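Local coordinates for protein phenylacetaldehyde dehydrogenase (Burkholderia cenocepacia, PDB 4O5H) that probably oxidises phenylacetaldehyde to phenylacetate with NAD+, as a member of the aldehyde dehydrogenase family, at residues I182-P187 with A210-L215; S216-G221 with V234-G239; V50-D55 with E116-G121. One frame throughout, in Å; residues are numbered along the deposited sequence.

Contact 1: residues I182-P187 with A210-L215. With NA (sodium ion), chain I.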
ATOM      1  N   ILE A 182      13.811 -10.076  -4.694  1.00 14.48           N
ATOM      2  CA  ILE A 182      13.439 -10.317  -6.061  1.00 15.06           C
ATOM      3  C   ILE A 182      13.590 -11.749  -6.541  1.00 14.41           C
ATOM      4  O   ILE A 182      14.364 -12.545  -5.989  1.00 14.00           O
ATOM      5  CB  ILE A 182      14.224  -9.406  -6.977  1.00 16.75           C
ATOM      6  CG1 ILE A 182      15.688  -9.584  -6.775  1.00 17.06           C
ATOM      7  CG2 ILE A 182      13.807  -7.948  -6.754  1.00 17.80           C
ATOM      8  CD1 ILE A 182      16.426  -8.935  -7.891  1.00 18.10           C
ATOM      9  N   PRO A 183      12.802 -12.091  -7.564  1.00 13.82           N
ATOM     10  CA  PRO A 183      12.787 -13.451  -8.073  1.00 13.81           C
ATOM     11  C   PRO A 183      13.907 -13.689  -9.072  1.00 12.93           C
ATOM     12  O   PRO A 183      14.711 -12.810  -9.352  1.00 12.80           O
ATOM     13  CB  PRO A 183      11.398 -13.553  -8.714  1.00 13.98           C
ATOM     14  CG  PRO A 183      11.181 -12.217  -9.254  1.00 14.09           C
ATOM     15  CD  PRO A 183      11.909 -11.246  -8.340  1.00 14.32           C
ATOM     16  N   TRP A 184      13.952 -14.905  -9.577  1.00 12.68           N
ATOM     17  CA  TRP A 184      15.031 -15.386 -10.390  1.00 12.47           C
ATOM     18  C   TRP A 184      14.781 -15.285 -11.872  1.00 12.25           C
ATOM     19  O   TRP A 184      15.675 -15.610 -12.664  1.00 12.01           O
ATOM     20  CB  TRP A 184      15.327 -16.852 -10.031  1.00 12.80           C
ATOM     21  CG  TRP A 184      14.083 -17.715  -9.919  1.00 12.95           C
ATOM     22  CD1 TRP A 184      13.464 -18.092  -8.760  1.00 13.04           C
ATOM     23  CD2 TRP A 184      13.322 -18.294 -10.985  1.00 12.93           C
ATOM     24  NE1 TRP A 184      12.370 -18.878  -9.042  1.00 13.02           N
ATOM     25  CE2 TRP A 184      12.278 -19.041 -10.398  1.00 12.90           C
ATOM     26  CE3 TRP A 184      13.446 -18.294 -12.362  1.00 12.99           C
ATOM     27  CZ2 TRP A 184      11.334 -19.702 -11.146  1.00 13.26           C
ATOM     28  CZ3 TRP A 184      12.497 -18.984 -13.124  1.00 13.25           C
ATOM     29  CH2 TRP A 184      11.474 -19.699 -12.518  1.00 13.26           C
ATOM     30  N   ASN A 185      13.588 -14.842 -12.286  1.00 11.87           N
ATOM     31  CA  ASN A 185      13.207 -14.961 -13.712  1.00 11.92           C
ATOM     32  C   ASN A 185      13.762 -13.835 -14.609  1.00 11.49           C
ATOM     33  O   ASN A 185      13.968 -14.054 -15.792  1.00 11.21           O
ATOM     34  CB  ASN A 185      11.690 -15.135 -13.914  1.00 12.04           C
ATOM     35  CG  ASN A 185      10.855 -13.976 -13.372  1.00 12.41           C
ATOM     36  OD1 ASN A 185      11.237 -13.311 -12.397  1.00 12.93           O
ATOM     37  ND2 ASN A 185       9.696 -13.769 -13.959  1.00 11.91           N
ATOM     38  N   PHE A 186      13.940 -12.648 -14.022  1.00 10.99           N
ATOM     39  CA  PHE A 186      14.599 -11.491 -14.671  1.00 10.90           C
ATOM     40  C   PHE A 186      15.533 -10.856 -13.602  1.00 10.66           C
ATOM     41  O   PHE A 186      15.232  -9.773 -13.053  1.00 10.33           O
ATOM     42  CB  PHE A 186      13.580 -10.456 -15.124  1.00 11.00           C
ATOM     43  CG  PHE A 186      12.600 -10.931 -16.181  1.00 11.46           C
ATOM     44  CD1 PHE A 186      12.891 -10.787 -17.500  1.00 11.53           C
ATOM     45  CD2 PHE A 186      11.396 -11.492 -15.833  1.00 11.72           C
ATOM     46  CE1 PHE A 186      12.009 -11.187 -18.484  1.00 11.98           C
ATOM     47  CE2 PHE A 186      10.490 -11.925 -16.820  1.00 12.13           C
ATOM     48  CZ  PHE A 186      10.806 -11.751 -18.157  1.00 12.06           C
ATOM     49  N   PRO A 187      16.632 -11.532 -13.276  1.00 10.42           N
ATOM     50  CA  PRO A 187      17.423 -11.099 -12.107  1.00 10.12           C
ATOM     51  C   PRO A 187      17.942  -9.666 -12.172  1.00  9.86           C
ATOM     52  O   PRO A 187      17.618  -8.885 -11.297  1.00  9.62           O
ATOM     53  CB  PRO A 187      18.563 -12.087 -12.062  1.00 10.50           C
ATOM     54  CG  PRO A 187      18.078 -13.288 -12.834  1.00 10.74           C
ATOM     55  CD  PRO A 187      17.185 -12.745 -13.902  1.00 10.71           C
ATOM     56  N   ALA A 210      17.501 -13.542  -5.760  1.00 12.10           N
ATOM     57  CA  ALA A 210      17.039 -14.900  -5.594  1.00 11.98           C
ATOM     58  C   ALA A 210      18.240 -15.830  -5.349  1.00 12.42           C
ATOM     59  O   ALA A 210      19.295 -15.651  -5.964  1.00 11.85           O
ATOM     60  CB  ALA A 210      16.273 -15.324  -6.837  1.00 12.10           C
ATOM     61  N   GLU A 211      18.060 -16.867  -4.514  1.00 13.10           N
ATOM     62  CA  GLU A 211      19.135 -17.873  -4.313  1.00 14.48           C
ATOM     63  C   GLU A 211      19.566 -18.547  -5.617  1.00 13.56           C
ATOM     64  O   GLU A 211      20.733 -18.866  -5.767  1.00 13.09           O
ATOM     65  CB  GLU A 211      18.738 -18.969  -3.328  1.00 17.09           C
ATOM     66  CG  GLU A 211      17.553 -19.788  -3.816  1.00 19.38           C
ATOM     67  CD  GLU A 211      16.677 -20.335  -2.684  1.00 23.92           C
ATOM     68  OE1 GLU A 211      15.865 -19.565  -2.055  1.00 26.01           O
ATOM     69  OE2 GLU A 211      16.809 -21.562  -2.454  1.00 23.37           O
ATOM     70  N   ASP A 212      18.625 -18.739  -6.562  1.00 12.53           N
ATOM     71  CA  ASP A 212      18.965 -19.370  -7.868  1.00 12.58           C
ATOM     72  C   ASP A 212      19.746 -18.484  -8.879  1.00 11.98           C
ATOM     73  O   ASP A 212      20.347 -19.027  -9.796  1.00 12.12           O
ATOM     74  CB  ASP A 212      17.721 -19.910  -8.552  1.00 12.56           C
ATOM     75  CG  ASP A 212      17.143 -21.111  -7.819  1.00 13.25           C
ATOM     76  OD1 ASP A 212      17.881 -22.055  -7.535  1.00 13.64           O
ATOM     77  OD2 ASP A 212      15.962 -21.053  -7.455  1.00 13.26           O
ATOM     78  N   THR A 213      19.749 -17.168  -8.692  1.00 11.21           N
ATOM     79  CA  THR A 213      20.357 -16.227  -9.674  1.00 10.87           C
ATOM     80  C   THR A 213      21.009 -15.002  -9.012  1.00 10.64           C
ATOM     81  O   THR A 213      20.511 -13.864  -9.133  1.00 10.51           O
ATOM     82  CB  THR A 213      19.300 -15.716 -10.659  1.00 10.73           C
ATOM     83  OG1 THR A 213      18.194 -15.145  -9.941  1.00 10.36           O
ATOM     84  CG2 THR A 213      18.753 -16.862 -11.553  1.00 11.06           C
ATOM     85  N   PRO A 214      22.113 -15.220  -8.283  1.00 10.65           N
ATOM     86  CA  PRO A 214      22.751 -14.115  -7.547  1.00 10.39           C
ATOM     87  C   PRO A 214      23.757 -13.307  -8.354  1.00 10.32           C
ATOM     88  O   PRO A 214      24.103 -12.199  -7.955  1.00 10.18           O
ATOM     89  CB  PRO A 214      23.502 -14.835  -6.460  1.00 10.62           C
ATOM     90  CG  PRO A 214      23.913 -16.132  -7.114  1.00 11.10           C
ATOM     91  CD  PRO A 214      22.744 -16.523  -7.983  1.00 10.90           C
ATOM     92  N   LEU A 215      24.206 -13.812  -9.497  1.00 10.42           N
ATOM     93  CA  LEU A 215      25.428 -13.259 -10.105  1.00 10.59           C
ATOM     94  C   LEU A 215      25.286 -11.881 -10.710  1.00 10.29           C
ATOM     95  O   LEU A 215      26.186 -11.042 -10.515  1.00 10.37           O
ATOM     96  CB  LEU A 215      26.012 -14.214 -11.126  1.00 11.12           C
ATOM     97  CG  LEU A 215      26.502 -15.563 -10.577  1.00 11.53           C
ATOM     98  CD1 LEU A 215      27.053 -16.417 -11.705  1.00 12.02           C
ATOM     99  CD2 LEU A 215      27.559 -15.394  -9.490  1.00 11.62           C
TER
HETATM  100 NA    NA I 605      21.623 -20.017 -11.362  1.00 15.28          NA
HETATM  101  O   HOH W   1      17.505 -12.482  -8.431  1.00  8.44           O
HETATM  102  O   HOH W   2      22.134 -21.330  -9.405  1.00 11.05           O
HETATM  103  O   HOH W   3      20.179 -21.810 -11.921  1.00 19.36           O
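Thr213 wedges its hydroxyl against Trp184 and Pro187, and here the two loops pack most tightly. Thr213 OG1 sits between the backbone N and the carbonyl carbon (chi1 54°), which points it across the gap, where it comes within 3.2 Å of Trp184 CA. The Pro187 ring crosses the Thr213 side chain at about a right angle, Pro187 CG only 3.5 Å from Thr213 CB, tighter than usual carbon contact. Both residues suit the place, one compact and branched, the other rigid and the first of helix 187-201. Ala210, with nothing beyond its methyl, lets the chains close up: its CB lies at the edge of the Trp184 indole, near the ring plane, and 3.7 Å from Trp184 CB. Pro183 to Pro187 form the PWNFP motif of aldehyde dehydrogenases, held here against the type I turn 210-213 that follows strand 204-208. No direct hydrogen bond joins the loops; instead a water donates to Pro183 O (3.0 Å), accepts from Ala210 N (2.9 Å) and bonds to Thr213 OG1. Packing slackens toward Asp212, whose OD2 stays 4.1 Å from Trp184 CD1, the carboxylate turned 81° from the indole plane, while Asp212 O binds the sodium ion at 2.2 Å.

Contact 2: residues S216-G221 with V234-G239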
ATOM      1  N   SER A 216      24.222 -11.621 -11.477  1.00  9.76           N
ATOM      2  CA  SER A 216      24.140 -10.307 -12.159  1.00  9.55           C
ATOM      3  C   SER A 216      23.983  -9.165 -11.140  1.00  9.17           C
ATOM      4  O   SER A 216      24.487  -8.066 -11.354  1.00  8.83           O
ATOM      5  CB  SER A 216      23.067 -10.279 -13.250  1.00  9.63           C
ATOM      6  OG  SER A 216      21.780 -10.548 -12.718  1.00  9.51           O
ATOM      7  N   ALA A 217      23.341  -9.468 -10.017  1.00  8.88           N
ATOM      8  CA  ALA A 217      23.188  -8.469  -8.944  1.00  8.80           C
ATOM      9  C   ALA A 217      24.534  -8.109  -8.306  1.00  9.06           C
ATOM     10  O   ALA A 217      24.798  -6.947  -8.064  1.00  9.03           O
ATOM     11  CB  ALA A 217      22.222  -8.964  -7.890  1.00  8.67           C
ATOM     12  N   LEU A 218      25.399  -9.108  -8.109  1.00  9.50           N
ATOM     13  CA  LEU A 218      26.733  -8.861  -7.616  1.00  9.89           C
ATOM     14  C   LEU A 218      27.518  -8.011  -8.615  1.00 10.21           C
ATOM     15  O   LEU A 218      28.201  -7.101  -8.194  1.00 10.31           O
ATOM     16  CB  LEU A 218      27.488 -10.158  -7.267  1.00 10.09           C
ATOM     17  CG  LEU A 218      26.812 -10.952  -6.112  1.00 10.04           C
ATOM     18  CD1 LEU A 218      27.557 -12.231  -5.851  1.00 10.26           C
ATOM     19  CD2 LEU A 218      26.749 -10.120  -4.829  1.00  9.97           C
ATOM     20  N   ARG A 219      27.412  -8.286  -9.903  1.00 10.38           N
ATOM     21  CA  ARG A 219      28.152  -7.488 -10.887  1.00 10.78           C
ATOM     22  C   ARG A 219      27.603  -6.071 -10.918  1.00 10.29           C
ATOM     23  O   ARG A 219      28.358  -5.130 -11.005  1.00 10.61           O
ATOM     24  CB  ARG A 219      28.121  -8.144 -12.281  1.00 11.28           C
ATOM     25  CG  ARG A 219      28.962  -7.416 -13.329  1.00 11.88           C
ATOM     26  CD  ARG A 219      30.451  -7.493 -13.067  1.00 12.62           C
ATOM     27  NE  ARG A 219      31.164  -6.934 -14.234  1.00 13.20           N
ATOM     28  CZ  ARG A 219      31.819  -5.784 -14.263  1.00 13.27           C
ATOM     29  NH1 ARG A 219      31.986  -5.044 -13.170  1.00 13.34           N
ATOM     30  NH2 ARG A 219      32.316  -5.372 -15.405  1.00 13.61           N
ATOM     31  N   LEU A 220      26.304  -5.925 -10.774  1.00  9.79           N
ATOM     32  CA  LEU A 220      25.671  -4.621 -10.697  1.00  9.70           C
ATOM     33  C   LEU A 220      26.177  -3.843  -9.474  1.00  9.75           C
ATOM     34  O   LEU A 220      26.440  -2.679  -9.577  1.00  9.92           O
ATOM     35  CB  LEU A 220      24.148  -4.740 -10.630  1.00  9.40           C
ATOM     36  CG  LEU A 220      23.372  -3.430 -10.477  1.00  9.32           C
ATOM     37  CD1 LEU A 220      23.510  -2.532 -11.694  1.00  9.45           C
ATOM     38  CD2 LEU A 220      21.931  -3.748 -10.240  1.00  9.20           C
ATOM     39  N   GLY A 221      26.397  -4.521  -8.368  1.00  9.80           N
ATOM     40  CA  GLY A 221      27.082  -3.918  -7.188  1.00 10.07           C
ATOM     41  C   GLY A 221      28.409  -3.278  -7.499  1.00 10.41           C
ATOM     42  O   GLY A 221      28.676  -2.177  -7.071  1.00 10.41           O
ATOM     43  N   VAL A 234      23.529   1.198  -1.417  1.00 10.33           N
ATOM     44  CA  VAL A 234      23.091  -0.089  -1.913  1.00 10.34           C
ATOM     45  C   VAL A 234      23.940  -1.164  -1.238  1.00 10.40           C
ATOM     46  O   VAL A 234      25.169  -1.101  -1.253  1.00 10.52           O
ATOM     47  CB  VAL A 234      23.189  -0.217  -3.443  1.00 10.60           C
ATOM     48  CG1 VAL A 234      22.653  -1.562  -3.903  1.00 10.78           C
ATOM     49  CG2 VAL A 234      22.392   0.898  -4.127  1.00 10.75           C
ATOM     50  N   ASN A 235      23.249  -2.139  -0.660  1.00 10.07           N
ATOM     51  CA  ASN A 235      23.839  -3.323  -0.040  1.00  9.98           C
ATOM     52  C   ASN A 235      23.189  -4.539  -0.661  1.00 10.04           C
ATOM     53  O   ASN A 235      22.005  -4.499  -1.018  1.00  9.72           O
ATOM     54  CB  ASN A 235      23.547  -3.320   1.450  1.00 10.03           C
ATOM     55  CG  ASN A 235      23.910  -2.008   2.106  1.00  9.93           C
ATOM     56  OD1 ASN A 235      25.064  -1.810   2.484  1.00 10.19           O
ATOM     57  ND2 ASN A 235      22.977  -1.060   2.117  1.00  9.54           N
ATOM     58  N   ILE A 236      23.973  -5.589  -0.872  1.00 10.30           N
ATOM     59  CA  ILE A 236      23.517  -6.775  -1.597  1.00 10.37           C
ATOM     60  C   ILE A 236      23.879  -8.025  -0.836  1.00 10.49           C
ATOM     61  O   ILE A 236      25.061  -8.329  -0.650  1.00 10.74           O
ATOM     62  CB  ILE A 236      24.106  -6.865  -2.988  1.00 10.87           C
ATOM     63  CG1 ILE A 236      23.817  -5.585  -3.770  1.00 11.28           C
ATOM     64  CG2 ILE A 236      23.490  -8.042  -3.770  1.00 10.87           C
ATOM     65  CD1 ILE A 236      24.479  -5.481  -5.141  1.00 11.69           C
ATOM     66  N   VAL A 237      22.861  -8.769  -0.415  1.00 10.62           N
ATOM     67  CA  VAL A 237      23.047  -9.958   0.412  1.00 11.22           C
ATOM     68  C   VAL A 237      22.526 -11.172  -0.299  1.00 11.45           C
ATOM     69  O   VAL A 237      21.407 -11.135  -0.805  1.00 11.86           O
ATOM     70  CB  VAL A 237      22.362  -9.830   1.796  1.00 11.16           C
ATOM     71  CG1 VAL A 237      23.057  -8.777   2.637  1.00 11.15           C
ATOM     72  CG2 VAL A 237      20.910  -9.434   1.703  1.00 11.02           C
ATOM     73  N   THR A 238      23.306 -12.253  -0.330  1.00 11.89           N
ATOM     74  CA  THR A 238      22.928 -13.456  -1.110  1.00 12.13           C
ATOM     75  C   THR A 238      22.595 -14.553  -0.126  1.00 12.92           C
ATOM     76  O   THR A 238      23.079 -14.522   0.999  1.00 12.67           O
ATOM     77  CB  THR A 238      24.062 -13.915  -2.021  1.00 12.21           C
ATOM     78  OG1 THR A 238      25.315 -13.961  -1.287  1.00 11.94           O
ATOM     79  CG2 THR A 238      24.207 -12.959  -3.202  1.00 11.96           C
ATOM     80  N   GLY A 239      21.705 -15.462  -0.521  1.00 13.58           N
ATOM     81  CA  GLY A 239      21.306 -16.577   0.355  1.00 14.51           C
ATOM     82  C   GLY A 239      19.908 -17.071   0.113  1.00 15.18           C
ATOM     83  O   GLY A 239      19.274 -16.664  -0.863  1.00 14.87           O
TER
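Ile236 meets a single flat group of the helix, the peptide carbonyl of Ala217; no aromatic ring takes part. Ile236 CD1 stands well above the carbonyl plane, 3.3 Å from Ala217 O, while the helical hydrogen bond from Gly221 N reaches the same oxygen from the other side of that plane, closer to it, at 2.9 Å. With no side chain on Gly221, Ile236 CD1 can also rest against the helix backbone itself, 3.7 Å from Gly221 CA. The isoleucine reaches so far because CG1 lies anti to its carbonyl carbon and the chain is extended beyond it (chi2 174°). The other branch, Ile236 CG2, turns to the preceding turn of the helix, where Leu218 CD2 lies 4.0 Å away and Ala217 CB more loosely at 4.4 Å. Helix 215-227 is the crossover of a beta-alpha-beta unit, linking the parallel strands 204-208 and 234-236 in the Rossmann-like, nucleotide-binding part of the fold; helix and strand segments run roughly antiparallel, at 146°, with axes 9.2 Å apart. A beta-branched residue suits the strand and offers two methyl-tipped branches to the helix, while Ala217 and Gly221, both small, let Ile236 come close to it. Leu218 CD2 bridges on to Thr238 CG2 at 4.1 Å. Thr238 turns its methyl to the helix, while its hydroxyl is hydrogen-bonded to Pro63 O.

Contact 3: residues V50-D55 with E116-G121. With NA (sodium ion), chain I.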
ATOM      1  N   VAL A  50      26.180 -21.854  -7.407  1.00 15.30           N
ATOM      2  CA  VAL A  50      25.494 -21.309  -8.545  1.00 14.44           C
ATOM      3  C   VAL A  50      25.623 -22.295  -9.695  1.00 14.28           C
ATOM      4  O   VAL A  50      26.726 -22.689 -10.062  1.00 14.14           O
ATOM      5  CB  VAL A  50      26.087 -19.968  -8.955  1.00 14.32           C
ATOM      6  CG1 VAL A  50      25.254 -19.341 -10.042  1.00 14.32           C
ATOM      7  CG2 VAL A  50      26.129 -19.057  -7.747  1.00 14.44           C
ATOM      8  N   VAL A  51      24.481 -22.672 -10.245  1.00 13.52           N
ATOM      9  CA  VAL A  51      24.354 -23.727 -11.228  1.00 13.85           C
ATOM     10  C   VAL A  51      23.919 -23.166 -12.588  1.00 13.44           C
ATOM     11  O   VAL A  51      23.072 -22.277 -12.668  1.00 13.13           O
ATOM     12  CB  VAL A  51      23.327 -24.744 -10.748  1.00 14.43           C
ATOM     13  CG1 VAL A  51      22.972 -25.758 -11.846  1.00 15.01           C
ATOM     14  CG2 VAL A  51      23.839 -25.494  -9.516  1.00 15.04           C
ATOM     15  N   ASN A  52      24.581 -23.621 -13.640  1.00 13.53           N
ATOM     16  CA  ASN A  52      24.183 -23.294 -15.017  1.00 13.40           C
ATOM     17  C   ASN A  52      23.080 -24.251 -15.401  1.00 13.61           C
ATOM     18  O   ASN A  52      23.314 -25.456 -15.553  1.00 14.32           O
ATOM     19  CB  ASN A  52      25.341 -23.485 -15.972  1.00 13.76           C
ATOM     20  CG  ASN A  52      24.976 -23.198 -17.400  1.00 14.08           C
ATOM     21  OD1 ASN A  52      23.790 -23.091 -17.784  1.00 14.20           O
ATOM     22  ND2 ASN A  52      25.992 -23.063 -18.220  1.00 14.46           N
ATOM     23  N   PRO A  53      21.865 -23.736 -15.562  1.00 13.34           N
ATOM     24  CA  PRO A  53      20.738 -24.653 -15.833  1.00 13.98           C
ATOM     25  C   PRO A  53      20.747 -25.357 -17.186  1.00 14.56           C
ATOM     26  O   PRO A  53      19.964 -26.269 -17.398  1.00 15.26           O
ATOM     27  CB  PRO A  53      19.517 -23.735 -15.718  1.00 13.91           C
ATOM     28  CG  PRO A  53      20.034 -22.391 -16.101  1.00 13.31           C
ATOM     29  CD  PRO A  53      21.444 -22.330 -15.566  1.00 12.85           C
ATOM     30  N   ALA A  54      21.619 -24.954 -18.098  1.00 14.48           N
ATOM     31  CA  ALA A  54      21.757 -25.662 -19.343  1.00 15.32           C
ATOM     32  C   ALA A  54      22.434 -27.021 -19.173  1.00 15.97           C
ATOM     33  O   ALA A  54      22.210 -27.926 -19.982  1.00 16.69           O
ATOM     34  CB  ALA A  54      22.510 -24.816 -20.363  1.00 15.31           C
ATOM     35  N   ASP A  55      23.308 -27.159 -18.189  1.00 15.99           N
ATOM     36  CA  ASP A  55      24.006 -28.426 -18.014  1.00 17.01           C
ATOM     37  C   ASP A  55      24.102 -28.926 -16.593  1.00 17.20           C
ATOM     38  O   ASP A  55      24.704 -29.974 -16.352  1.00 17.71           O
ATOM     39  CB  ASP A  55      25.398 -28.377 -18.658  1.00 17.52           C
ATOM     40  CG  ASP A  55      26.307 -27.326 -18.040  1.00 17.08           C
ATOM     41  OD1 ASP A  55      26.088 -26.884 -16.888  1.00 16.80           O
ATOM     42  OD2 ASP A  55      27.287 -26.946 -18.702  1.00 17.72           O
ATOM     43  N   GLU A 116      23.951 -13.336 -17.153  1.00 12.35           N
ATOM     44  CA  GLU A 116      22.545 -13.615 -16.937  1.00 12.78           C
ATOM     45  C   GLU A 116      22.121 -14.904 -17.635  1.00 12.81           C
ATOM     46  O   GLU A 116      21.375 -15.720 -17.055  1.00 12.88           O
ATOM     47  CB  GLU A 116      21.685 -12.464 -17.434  1.00 12.98           C
ATOM     48  CG  GLU A 116      20.281 -12.485 -16.894  1.00 13.38           C
ATOM     49  CD  GLU A 116      20.164 -11.823 -15.525  1.00 14.06           C
ATOM     50  OE1 GLU A 116      20.967 -12.170 -14.614  1.00 15.21           O
ATOM     51  OE2 GLU A 116      19.306 -10.942 -15.383  1.00 13.61           O
ATOM     52  N   SER A 117      22.608 -15.114 -18.853  1.00 12.54           N
ATOM     53  CA  SER A 117      22.269 -16.329 -19.600  1.00 12.96           C
ATOM     54  C   SER A 117      22.829 -17.574 -18.892  1.00 12.93           C
ATOM     55  O   SER A 117      22.140 -18.599 -18.794  1.00 12.91           O
ATOM     56  CB  SER A 117      22.826 -16.233 -21.019  1.00 13.11           C
ATOM     57  OG  SER A 117      22.514 -17.370 -21.761  1.00 13.55           O
ATOM     58  N   LEU A 118      24.059 -17.485 -18.399  1.00 12.66           N
ATOM     59  CA  LEU A 118      24.656 -18.631 -17.719  1.00 12.86           C
ATOM     60  C   LEU A 118      23.962 -18.967 -16.397  1.00 12.80           C
ATOM     61  O   LEU A 118      23.891 -20.128 -16.005  1.00 13.12           O
ATOM     62  CB  LEU A 118      26.155 -18.408 -17.473  1.00 12.94           C
ATOM     63  CG  LEU A 118      27.006 -18.325 -18.737  1.00 13.25           C
ATOM     64  CD1 LEU A 118      28.418 -17.833 -18.436  1.00 13.33           C
ATOM     65  CD2 LEU A 118      27.054 -19.674 -19.436  1.00 13.48           C
ATOM     66  N   ASP A 119      23.533 -17.950 -15.680  1.00 12.52           N
ATOM     67  CA  ASP A 119      23.021 -18.106 -14.313  1.00 12.63           C
ATOM     68  C   ASP A 119      21.548 -18.446 -14.353  1.00 12.21           C
ATOM     69  O   ASP A 119      21.095 -19.330 -13.629  1.00 12.42           O
ATOM     70  CB  ASP A 119      23.289 -16.790 -13.554  1.00 12.54           C
ATOM     71  CG  ASP A 119      23.048 -16.884 -12.070  1.00 13.11           C
ATOM     72  OD1 ASP A 119      22.814 -18.009 -11.540  1.00 13.69           O
ATOM     73  OD2 ASP A 119      23.066 -15.800 -11.405  1.00 12.53           O
ATOM     74  N   ASN A 120      20.807 -17.741 -15.179  1.00 11.96           N
ATOM     75  CA  ASN A 120      19.324 -17.881 -15.277  1.00 11.91           C
ATOM     76  C   ASN A 120      18.896 -18.898 -16.335  1.00 12.08           C
ATOM     77  O   ASN A 120      17.896 -19.614 -16.147  1.00 12.30           O
ATOM     78  CB  ASN A 120      18.679 -16.513 -15.544  1.00 11.71           C
ATOM     79  CG  ASN A 120      17.309 -16.612 -16.175  1.00 11.69           C
ATOM     80  OD1 ASN A 120      17.184 -16.916 -17.337  1.00 11.95           O
ATOM     81  ND2 ASN A 120      16.276 -16.360 -15.397  1.00 11.70           N
ATOM     82  N   GLY A 121      19.636 -18.957 -17.434  1.00 12.00           N
ATOM     83  CA  GLY A 121      19.362 -19.913 -18.511  1.00 12.33           C
ATOM     84  C   GLY A 121      18.760 -19.330 -19.798  1.00 12.36           C
ATOM     85  O   GLY A 121      18.793 -19.990 -20.852  1.00 12.76           O
TER
HETATM   86 NA    NA I 605      21.623 -20.017 -11.362  1.00 15.28          NA
HETATM   87  O   HOH W   2      22.134 -21.330  -9.405  1.00 11.05           O
HETATM   88  O   HOH W   4      22.740 -21.051 -19.364  1.00 17.65           O
HETATM   89  O   HOH W   3      20.179 -21.810 -11.921  1.00 19.36           O
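The inner part of Asn52 lies against the carbonyl oxygen of Leu118. Asn52 CA makes a CH...O contact to Leu118 O of 3.3 Å, with 151° at the hydrogen, and Asn52 CB follows at 3.7 Å from Leu118 O. CG lies anti to the backbone N (chi1 179°), and beyond it the amide divides. Asn52 OD1 turns back to accept from Ala54 N at 2.9 Å, an Asx turn, with the donor 43° out of the carbonyl plane; it also takes a hydrogen bond from a water that donates in turn to Ser117 O. Asn52 ND2 goes the other way and ends 3.8 Å from Leu118 CD2. Asparagine suits the place because its amide oxygen can accept from a backbone N two residues on and from the bridging water at once. Strand 47-52, one half of a two-stranded antiparallel hairpin with 57-63, here crosses the end of helix 109-120 at nearly a right angle, and the two share a sodium site. Asp119 grips the ion twice, through OD1 at 2.3 Å and its backbone O at 2.4 Å. Val51 O lies 3.0 Å from the sodium ion, a long bond; Asp212 O and two waters complete six ligands. With OD1 on the ion and OD2 accepting from Leu215 N, the rotation of the Asp119 carboxylate is held from both oxygens. Beyond the site Pro53 CG packs 3.5 Å from Gly121 CA, where the helix ends at a glycine of positive phi.

Contact 3 closes first along the chain, contact 1 follows, and contact 2 begins where contact 1 stops, residues 210-215 running into helix 215-227. Contact 1 lies between the others, its centre about 10 Å from that of contact 2 and about 11 Å from that of contact 3, whereas the centres of contacts 2 and 3 are about 17 Å apart. The sodium ion and two of its waters belong to both contacts 1 and 3, tying the 47-52 hairpin and helix 109-120 to the Rossmann-like sheet that carries contact 2. Asn120 ND2 bonds to Trp184 O, Glu116 OE1 to Ser216 OG, and Pro214 packs on Thr238, joining helix 109-120 to the start of helix 215-227.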